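Local coordinates for fucolectin-related protein (Streptococcus pneumoniae, PDB 2WMF) that probably hydrolyses blood-group carbohydrate antigens of the host as the catalytic module of a family 98 glycoside hydrolase, at residues S42-N47 / A74-H79; K60-A65 / T298-D303; N443-L448 / S459-P464. All blocks are in the same frame, centred on the assembly; numbering follows the deposited sequence.

In the fold
Contacts 1 and 2 lie close together, with centres about 10 Å apart, in the eight-stranded parallel barrel. Contact 1 pairs the first two barrel strands, 39-45 and 74-79. Contact 2 sets the helix between them, 59-64, against residues 298-303, which come soon after the last barrel strand, 289-293. It thus joins the start of the barrel to the chain just after its end. The two contacts touch through Ser42 and Phe299 and through Leu44 and Ala62. Their segments alternate along the chain. Contact 3 comes later, in the C-terminal family region, as a hairpin of an antiparallel sheet. Its centre is about 38 Å from that of contact 1 and about 35 Å from that of contact 2.

Contact 1. Residues S42-N47 / A74-H79; sequences SPLYGN and AAIELH
Tyr45 and His79 reach each other through different chi1 settings. Tyr45 CG lies anti to its carbonyl carbon (chi1 -63°), which brings CD1 3.6 Å from His79 CB. His79 CG lies anti to its backbone N (chi1 -165°), which sets its ring beside Tyr45, with His79 CD2 3.9 Å from Tyr45 CE1. The ring planes are modestly inclined and displaced laterally, so they scarcely overlap, with centroids 5.5 Å apart. Beside them a water bridges Tyr45 OH and Glu77 OE2, donating to the carboxylate at 2.6 Å from OE2. This water also lies at the edge of the His79 ring, in its plane. Glu77 OE1 is hydrogen-bonded to Asn291 ND2, and His79 ND1 to Ala81 N. The Glu77 carboxylate carbon CD packs on Pro43 CB at 3.8 Å. These groups share one face of the sheet. On the other face Leu44 CD1 touches Ile76 CG2 at 3.7 Å, and helix 59-64 covers both residues. A second water links Ser42 OG to Ala75 O at the start of the pairing. Five backbone hydrogen bonds run between the segments. The straightest is Leu44 N to Glu77 O, 2.8 Å long with an angle of 176° at the hydrogen. Ser42 to Tyr45 pair in order with Ile76 to His79. This is the parallel pairing of a beta-alpha-beta unit, here the first of an eight-stranded barrel of TIM type.

Contact 2. Residues K60-A65 / T298-D303; sequences KGAWEA and TFMTND
Gly61 O accepts from Ala65 N within the helix, at 3.0 Å, and from a water at 2.7 Å. The same water donates to Asp303 O, 2.8 Å away, and so joins the segments. Met300 SD also lies against Gly61 O. The Asp303 carboxylate lies directly against the bare CA of Gly61, with OD1 3.7 Å from that CA. Asp303 OD2 has its hydrogen bond with Thr58 OG1, just before helix 59-64. Asn57 reaches the other segment too, bonding to Met300 O and Asp303 N. The remaining contacts are mostly apolar. Met300 begins extended, then bends at chi3 (66°), which puts its methyl CE 3.5 Å from Ala62 CA. Its sulfur SD lies 3.8 Å from Ala65 CB. The Phe299 ring reaches the helix with its far end: CZ is 3.9 Å from Ala62 CB, and Ala62 O sits at the ring edge, in its plane. Ala65 CB approaches CE1 of the same ring at 4.0 Å. Met300 CB covers one ring face, away from its centre. The helix therefore offers small residues to two large side chains. Toward strand 39-45, Phe299 packs on Ser42 and Ala62 on Leu44. The direct contact is mainly van der Waals packing, while the water, Asn57 and Thr58 take up polar groups of 300-303 and of Gly61.

Contact 3. Residues N443-L448 / S459-P464; sequences NQQVML and SLDLTP
Asn443 lies across the Asp461 side chain at about a right angle and alongside Thr463. Its OD1 touches Thr463 CG2 at 3.5 Å, while its ND2 donates to Asp461 OD1 at 3.2 Å. Gln445 grips the same oxygen. Its NE2 is 2.9 Å from Asp461 OD1, and the bond is almost straight, 176° at the hydrogen. The two amides reach OD1 from opposite faces of the carboxylate, each well out of its plane. Asp461 OD1 nevertheless lies close to the plane of each amide. The two bonds should limit rotation of the carboxylate, and the donated hydrogens probably favour its charged form. The torsions explain the convergence. Asp461 CG is anti to the backbone N (chi1 -175°), which carries the carboxylate toward the partner strand. Gln445 bends at chi2 (76°), which turns its amide back alongside the aspartate. The strands form a beta hairpin, 444-449 with 457-462, within a six-stranded antiparallel sheet. Strand 419-420 lies beyond the first and strand 529-536 beyond the second. Gln444 with Leu462 and Val446 with Leu460 are hydrogen-bonded pairs, each closed by two backbone bonds. Gln445 with Asp461 and Met447 with Ser459 are non-hydrogen-bonded pairs. At the last of these, Met447 CG lies 3.5 Å from Ser459 OG. The opposite face of the hairpin is buried. There Val446 and Leu460 run alongside each other in the same direction, with Val446 CG2 4.1 Å from Leu460 CB. Leu460 and Leu462 pack against Ile433 of strand 430-434, which belongs to a second antiparallel sheet. Gln444 shares this buried face, and its OE1 accepts a hydrogen bond from Ser436 N. Where the second strand runs out, Thr463 OG1 is hydrogen-bonded to Arg529 NE, and Pro464 CD lies 3.8 Å from Asn443 OD1.

Contact 1. Residues S42-N47 / A74-H79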
loop_
_atom_site.group_PDB
_atom_site.type_symbol
_atom_site.label_atom_id
_atom_site.label_comp_id
_atom_site.label_asym_id
_atom_site.label_seq_id
_atom_site.Cartn_x
_atom_site.Cartn_y
_atom_site.Cartn_z
ATOM N N SER A 42 4.733 11.065 -0.935
ATOM C CA SER A 42 4.118 11.833 0.143
ATOM C C SER A 42 3.477 13.082 -0.445
ATOM O O SER A 42 4.132 13.841 -1.149
ATOM C CB SER A 42 5.129 12.197 1.220
ATOM O OG SER A 42 5.866 11.066 1.662
ATOM N N PRO A 43 2.162 13.283 -0.199
ATOM C CA PRO A 43 1.431 14.329 -0.882
ATOM C C PRO A 43 1.245 15.671 -0.163
ATOM O O PRO A 43 1.058 15.719 1.076
ATOM C CB PRO A 43 0.053 13.700 -1.087
ATOM C CG PRO A 43 -0.112 12.864 0.128
ATOM C CD PRO A 43 1.247 12.423 0.586
ATOM N N LEU A 44 1.303 16.732 -0.965
ATOM C CA LEU A 44 0.879 18.099 -0.587
ATOM C C LEU A 44 -0.316 18.539 -1.481
ATOM O O LEU A 44 -0.485 18.108 -2.628
ATOM C CB LEU A 44 2.056 19.076 -0.793
ATOM C CG LEU A 44 3.267 18.890 0.144
ATOM C CD1 LEU A 44 4.485 19.750 -0.364
ATOM C CD2 LEU A 44 2.964 19.143 1.688
ATOM N N TYR A 45 -1.120 19.459 -0.949
ATOM C CA TYR A 45 -2.415 19.838 -1.532
ATOM C C TYR A 45 -2.525 21.360 -1.641
ATOM O O TYR A 45 -2.228 22.084 -0.684
ATOM C CB TYR A 45 -3.570 19.274 -0.693
ATOM C CG TYR A 45 -3.535 17.774 -0.695
ATOM C CD1 TYR A 45 -4.241 17.039 -1.614
ATOM C CD2 TYR A 45 -2.743 17.095 0.212
ATOM C CE1 TYR A 45 -4.162 15.647 -1.631
ATOM C CE2 TYR A 45 -2.645 15.705 0.202
ATOM C CZ TYR A 45 -3.363 14.987 -0.735
ATOM O OH TYR A 45 -3.288 13.599 -0.752
ATOM N N GLY A 46 -2.974 21.832 -2.806
ATOM C CA GLY A 46 -3.161 23.246 -3.044
ATOM C C GLY A 46 -4.238 23.873 -2.187
ATOM O O GLY A 46 -5.253 23.267 -1.892
ATOM N N ASN A 47 -3.955 25.075 -1.718
ATOM C CA ASN A 47 -4.955 25.968 -1.126
ATOM C C ASN A 47 -5.141 27.146 -2.076
ATOM O O ASN A 47 -4.181 27.639 -2.653
ATOM C CB ASN A 47 -4.474 26.473 0.249
ATOM C CG ASN A 47 -5.616 27.071 1.107
ATOM O OD1 ASN A 47 -6.791 26.891 0.804
ATOM N ND2 ASN A 47 -5.264 27.754 2.180
ATOM N N ALA A 74 12.279 8.405 -2.664
ATOM C CA ALA A 74 11.095 9.231 -2.327
ATOM C C ALA A 74 10.845 10.381 -3.298
ATOM O O ALA A 74 11.763 10.864 -3.955
ATOM C CB ALA A 74 11.196 9.771 -0.882
ATOM N N ALA A 75 9.613 10.869 -3.306
ATOM C CA ALA A 75 9.223 12.041 -4.030
ATOM C C ALA A 75 7.973 12.624 -3.392
ATOM O O ALA A 75 7.267 11.942 -2.639
ATOM C CB ALA A 75 8.965 11.736 -5.495
ATOM N N ILE A 76 7.711 13.861 -3.740
ATOM C CA ILE A 76 6.562 14.604 -3.266
ATOM C C ILE A 76 5.500 14.731 -4.363
ATOM O O ILE A 76 5.778 15.147 -5.508
ATOM C CB ILE A 76 6.959 16.017 -2.769
ATOM C CG1 ILE A 76 8.030 15.917 -1.668
ATOM C CG2 ILE A 76 5.722 16.782 -2.290
ATOM C CD1 ILE A 76 7.623 15.084 -0.437
ATOM N N GLU A 77 4.275 14.358 -4.016
ATOM C CA GLU A 77 3.120 14.510 -4.923
ATOM C C GLU A 77 2.522 15.906 -4.688
ATOM O O GLU A 77 2.416 16.360 -3.548
ATOM C CB GLU A 77 2.042 13.445 -4.627
ATOM C CG GLU A 77 0.659 13.835 -5.199
ATOM C CD GLU A 77 -0.495 12.980 -4.739
ATOM O OE1 GLU A 77 -0.346 11.760 -4.663
ATOM O OE2 GLU A 77 -1.617 13.529 -4.492
ATOM N N LEU A 78 2.231 16.597 -5.787
ATOM C CA LEU A 78 1.632 17.911 -5.754
ATOM C C LEU A 78 0.250 17.825 -6.350
ATOM O O LEU A 78 0.104 17.651 -7.526
ATOM C CB LEU A 78 2.483 18.927 -6.526
ATOM C CG LEU A 78 3.851 19.259 -5.890
ATOM C CD1 LEU A 78 4.715 20.026 -6.944
ATOM C CD2 LEU A 78 3.726 20.099 -4.614
ATOM N N HIS A 79 -0.765 17.944 -5.491
ATOM C CA HIS A 79 -2.164 17.842 -5.867
ATOM C C HIS A 79 -2.790 19.248 -5.779
ATOM O O HIS A 79 -2.781 19.856 -4.719
ATOM C CB HIS A 79 -2.927 16.885 -4.914
ATOM C CG HIS A 79 -4.266 16.447 -5.443
ATOM N ND1 HIS A 79 -5.134 17.293 -6.111
ATOM C CD2 HIS A 79 -4.876 15.238 -5.405
ATOM C CE1 HIS A 79 -6.210 16.602 -6.474
ATOM N NE2 HIS A 79 -6.068 15.351 -6.072
HETATM O O HOH W 1 7.905 10.773 -0.117
HETATM O O HOH W 2 -3.507 12.358 -3.149
#

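Contact 2. Residues K60-A65 / T298-D303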
loop_
_atom_site.group_PDB
_atom_site.type_symbol
_atom_site.label_atom_id
_atom_site.label_comp_id
_atom_site.label_asym_id
_atom_site.label_seq_id
_atom_site.Cartn_x
_atom_site.Cartn_y
_atom_site.Cartn_z
ATOM N N LYS A 60 9.328 22.730 1.570
ATOM C CA LYS A 60 10.563 22.530 2.302
ATOM C C LYS A 60 10.335 21.582 3.499
ATOM O O LYS A 60 11.107 20.658 3.739
ATOM C CB LYS A 60 11.125 23.891 2.759
ATOM C CG LYS A 60 12.406 23.802 3.517
ATOM C CD LYS A 60 13.068 25.208 3.563
ATOM C CE LYS A 60 14.387 25.152 4.259
ATOM N NZ LYS A 60 14.214 24.958 5.726
ATOM N N GLY A 61 9.240 21.784 4.225
ATOM C CA GLY A 61 8.931 20.938 5.374
ATOM C C GLY A 61 8.626 19.492 5.002
ATOM O O GLY A 61 8.986 18.567 5.746
ATOM N N ALA A 62 7.966 19.315 3.874
ATOM C CA ALA A 62 7.646 17.971 3.374
ATOM C C ALA A 62 8.938 17.195 3.120
ATOM O O ALA A 62 9.055 16.021 3.470
ATOM C CB ALA A 62 6.821 18.043 2.097
ATOM N N TRP A 63 9.907 17.828 2.439
ATOM C CA TRP A 63 11.154 17.116 2.133
ATOM C C TRP A 63 11.989 16.936 3.409
ATOM O O TRP A 63 12.619 15.890 3.614
ATOM C CB TRP A 63 11.905 17.833 1.022
ATOM C CG TRP A 63 12.965 17.025 0.363
ATOM C CD1 TRP A 63 14.265 17.386 0.224
ATOM C CD2 TRP A 63 12.813 15.787 -0.334
ATOM N NE1 TRP A 63 14.950 16.426 -0.493
ATOM C CE2 TRP A 63 14.078 15.431 -0.840
ATOM C CE3 TRP A 63 11.733 14.931 -0.566
ATOM C CZ2 TRP A 63 14.297 14.248 -1.561
ATOM C CZ3 TRP A 63 11.945 13.751 -1.259
ATOM C CH2 TRP A 63 13.216 13.416 -1.752
ATOM N N GLU A 64 11.941 17.912 4.316
ATOM C CA GLU A 64 12.571 17.735 5.643
ATOM C C GLU A 64 12.028 16.532 6.411
ATOM O O GLU A 64 12.762 15.900 7.171
ATOM C CB GLU A 64 12.478 19.010 6.486
ATOM C CG GLU A 64 13.398 20.097 5.920
ATOM C CD GLU A 64 13.263 21.446 6.585
ATOM O OE1 GLU A 64 12.320 21.623 7.404
ATOM O OE2 GLU A 64 14.101 22.347 6.270
ATOM N N ALA A 65 10.767 16.198 6.172
ATOM C CA ALA A 65 10.113 15.084 6.860
ATOM C C ALA A 65 10.617 13.705 6.419
ATOM O O ALA A 65 10.418 12.702 7.102
ATOM C CB ALA A 65 8.573 15.164 6.639
ATOM N N THR A 298 -1.785 10.484 7.656
ATOM C CA THR A 298 -0.746 9.585 7.110
ATOM C C THR A 298 0.597 10.290 6.815
ATOM O O THR A 298 1.570 9.594 6.509
ATOM C CB THR A 298 -1.232 8.832 5.836
ATOM O OG1 THR A 298 -1.679 9.755 4.841
ATOM C CG2 THR A 298 -2.401 7.881 6.138
ATOM N N PHE A 299 0.656 11.616 6.858
ATOM C CA PHE A 299 1.896 12.321 6.525
ATOM C C PHE A 299 2.284 13.401 7.511
ATOM O O PHE A 299 3.187 13.199 8.308
ATOM C CB PHE A 299 1.847 12.849 5.073
ATOM C CG PHE A 299 3.120 13.522 4.607
ATOM C CD1 PHE A 299 4.400 13.043 4.994
ATOM C CD2 PHE A 299 3.043 14.620 3.757
ATOM C CE1 PHE A 299 5.555 13.669 4.552
ATOM C CE2 PHE A 299 4.190 15.254 3.314
ATOM C CZ PHE A 299 5.450 14.771 3.711
ATOM N N MET A 300 1.557 14.527 7.519
ATOM C CA MET A 300 2.078 15.737 8.201
ATOM C C MET A 300 0.948 16.780 8.301
ATOM O O MET A 300 0.149 16.922 7.396
ATOM C CB MET A 300 3.256 16.298 7.373
ATOM C CG MET A 300 4.162 17.237 8.006
ATOM S SD MET A 300 5.629 17.568 6.942
ATOM C CE MET A 300 4.921 18.401 5.546
ATOM N N THR A 301 0.932 17.518 9.411
ATOM C CA THR A 301 0.188 18.765 9.505
ATOM C C THR A 301 1.116 19.780 10.174
ATOM O O THR A 301 1.932 19.448 11.073
ATOM C CB THR A 301 -1.158 18.653 10.288
ATOM O OG1 THR A 301 -0.889 18.378 11.663
ATOM C CG2 THR A 301 -2.122 17.544 9.614
ATOM N N ASN A 302 0.996 21.013 9.724
ATOM C CA ASN A 302 1.818 22.134 10.238
ATOM C C ASN A 302 3.323 21.797 10.228
ATOM O O ASN A 302 4.100 22.200 11.121
ATOM C CB ASN A 302 1.336 22.530 11.637
ATOM C CG ASN A 302 -0.054 23.093 11.614
ATOM O OD1 ASN A 302 -0.463 23.724 10.627
ATOM N ND2 ASN A 302 -0.818 22.832 12.675
ATOM N N ASP A 303 3.727 21.076 9.170
ATOM C CA ASP A 303 5.095 20.588 8.986
ATOM C C ASP A 303 5.631 19.679 10.101
ATOM O O ASP A 303 6.829 19.440 10.213
ATOM C CB ASP A 303 6.044 21.787 8.738
ATOM C CG ASP A 303 6.001 22.302 7.299
ATOM O OD1 ASP A 303 5.462 21.618 6.409
ATOM O OD2 ASP A 303 6.545 23.405 7.040
HETATM O O HOH W 3 8.937 18.793 8.485
#

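Contact 3. Residues N443-L448 / S459-P464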
loop_
_atom_site.group_PDB
_atom_site.type_symbol
_atom_site.label_atom_id
_atom_site.label_comp_id
_atom_site.label_asym_id
_atom_site.label_seq_id
_atom_site.Cartn_x
_atom_site.Cartn_y
_atom_site.Cartn_z
ATOM N N ASN A 443 -7.296 -12.186 19.174
ATOM C CA ASN A 443 -5.958 -12.660 18.795
ATOM C C ASN A 443 -6.022 -13.795 17.800
ATOM O O ASN A 443 -7.015 -14.511 17.723
ATOM C CB ASN A 443 -5.188 -13.183 20.015
ATOM C CG ASN A 443 -4.614 -12.074 20.892
ATOM O OD1 ASN A 443 -5.130 -10.953 20.934
ATOM N ND2 ASN A 443 -3.481 -12.389 21.575
ATOM N N GLN A 444 -4.941 -13.941 17.021
ATOM C CA GLN A 444 -4.766 -15.069 16.117
ATOM C C GLN A 444 -3.415 -15.710 16.365
ATOM O O GLN A 444 -2.461 -15.053 16.807
ATOM C CB GLN A 444 -4.946 -14.648 14.660
ATOM C CG GLN A 444 -6.343 -14.135 14.348
ATOM C CD GLN A 444 -6.503 -13.605 12.908
ATOM O OE1 GLN A 444 -5.511 -13.313 12.235
ATOM N NE2 GLN A 444 -7.756 -13.432 12.461
ATOM N N GLN A 445 -3.342 -16.985 16.001
ATOM C CA GLN A 445 -2.138 -17.769 16.186
ATOM C C GLN A 445 -1.736 -18.419 14.867
ATOM O O GLN A 445 -2.584 -18.771 14.047
ATOM C CB GLN A 445 -2.337 -18.852 17.260
ATOM C CG GLN A 445 -2.746 -18.323 18.624
ATOM C CD GLN A 445 -4.206 -17.893 18.719
ATOM O OE1 GLN A 445 -5.097 -18.590 18.236
ATOM N NE2 GLN A 445 -4.460 -16.761 19.415
ATOM N N VAL A 446 -0.412 -18.543 14.686
ATOM C CA VAL A 446 0.142 -19.331 13.628
ATOM C C VAL A 446 1.219 -20.234 14.190
ATOM O O VAL A 446 1.946 -19.861 15.118
ATOM C CB VAL A 446 0.696 -18.461 12.460
ATOM C CG1 VAL A 446 -0.451 -17.629 11.795
ATOM C CG2 VAL A 446 1.846 -17.553 12.841
ATOM N N MET A 447 1.289 -21.414 13.586
ATOM C CA MET A 447 2.401 -22.361 13.793
ATOM C C MET A 447 3.020 -22.565 12.424
ATOM O O MET A 447 2.384 -23.079 11.521
ATOM C CB MET A 447 1.897 -23.697 14.353
ATOM C CG MET A 447 3.018 -24.615 14.746
ATOM S SD MET A 447 3.924 -25.455 13.444
ATOM C CE MET A 447 2.665 -26.280 12.410
ATOM N N LEU A 448 4.270 -22.112 12.311
ATOM C CA LEU A 448 5.012 -22.047 11.072
ATOM C C LEU A 448 6.152 -23.073 11.040
ATOM O O LEU A 448 7.162 -22.927 11.732
ATOM C CB LEU A 448 5.601 -20.647 10.945
ATOM C CG LEU A 448 4.713 -19.422 11.113
ATOM C CD1 LEU A 448 5.512 -18.106 11.059
ATOM C CD2 LEU A 448 3.563 -19.429 10.104
ATOM N N SER A 459 6.107 -20.532 16.410
ATOM C CA SER A 459 4.741 -20.070 16.595
ATOM C C SER A 459 4.644 -18.615 17.068
ATOM O O SER A 459 5.520 -18.098 17.754
ATOM C CB SER A 459 4.097 -20.972 17.653
ATOM O OG SER A 459 4.008 -22.303 17.149
ATOM N N LEU A 460 3.504 -17.980 16.744
ATOM C CA LEU A 460 3.216 -16.615 17.174
ATOM C C LEU A 460 1.764 -16.508 17.646
ATOM O O LEU A 460 0.839 -17.084 17.007
ATOM C CB LEU A 460 3.434 -15.579 16.038
ATOM C CG LEU A 460 4.887 -15.308 15.663
ATOM C CD1 LEU A 460 4.968 -14.672 14.271
ATOM C CD2 LEU A 460 5.430 -14.320 16.703
ATOM N N ASP A 461 1.586 -15.756 18.734
ATOM C CA ASP A 461 0.286 -15.306 19.207
ATOM C C ASP A 461 0.312 -13.807 19.029
ATOM O O ASP A 461 1.190 -13.116 19.579
ATOM C CB ASP A 461 0.037 -15.732 20.658
ATOM C CG ASP A 461 -1.350 -15.383 21.162
ATOM O OD1 ASP A 461 -2.262 -15.147 20.374
ATOM O OD2 ASP A 461 -1.513 -15.365 22.415
ATOM N N LEU A 462 -0.667 -13.330 18.231
ATOM C CA LEU A 462 -0.671 -11.975 17.709
ATOM C C LEU A 462 -1.979 -11.258 18.062
ATOM O O LEU A 462 -3.039 -11.734 17.739
ATOM C CB LEU A 462 -0.608 -11.970 16.193
ATOM C CG LEU A 462 0.508 -12.764 15.533
ATOM C CD1 LEU A 462 0.081 -13.345 14.160
ATOM C CD2 LEU A 462 1.734 -11.868 15.485
ATOM N N THR A 463 -1.874 -10.109 18.698
ATOM C CA THR A 463 -3.039 -9.276 18.897
ATOM C C THR A 463 -3.384 -8.575 17.595
ATOM O O THR A 463 -2.546 -8.500 16.676
ATOM C CB THR A 463 -2.849 -8.224 20.016
ATOM O OG1 THR A 463 -1.930 -7.196 19.594
ATOM C CG2 THR A 463 -2.391 -8.844 21.349
ATOM N N PRO A 464 -4.610 -8.035 17.493
ATOM C CA PRO A 464 -4.901 -7.254 16.317
ATOM C C PRO A 464 -3.892 -6.142 16.019
ATOM O O PRO A 464 -3.320 -5.553 16.922
ATOM C CB PRO A 464 -6.300 -6.689 16.597
ATOM C CG PRO A 464 -6.959 -7.734 17.503
ATOM C CD PRO A 464 -5.804 -8.207 18.376
#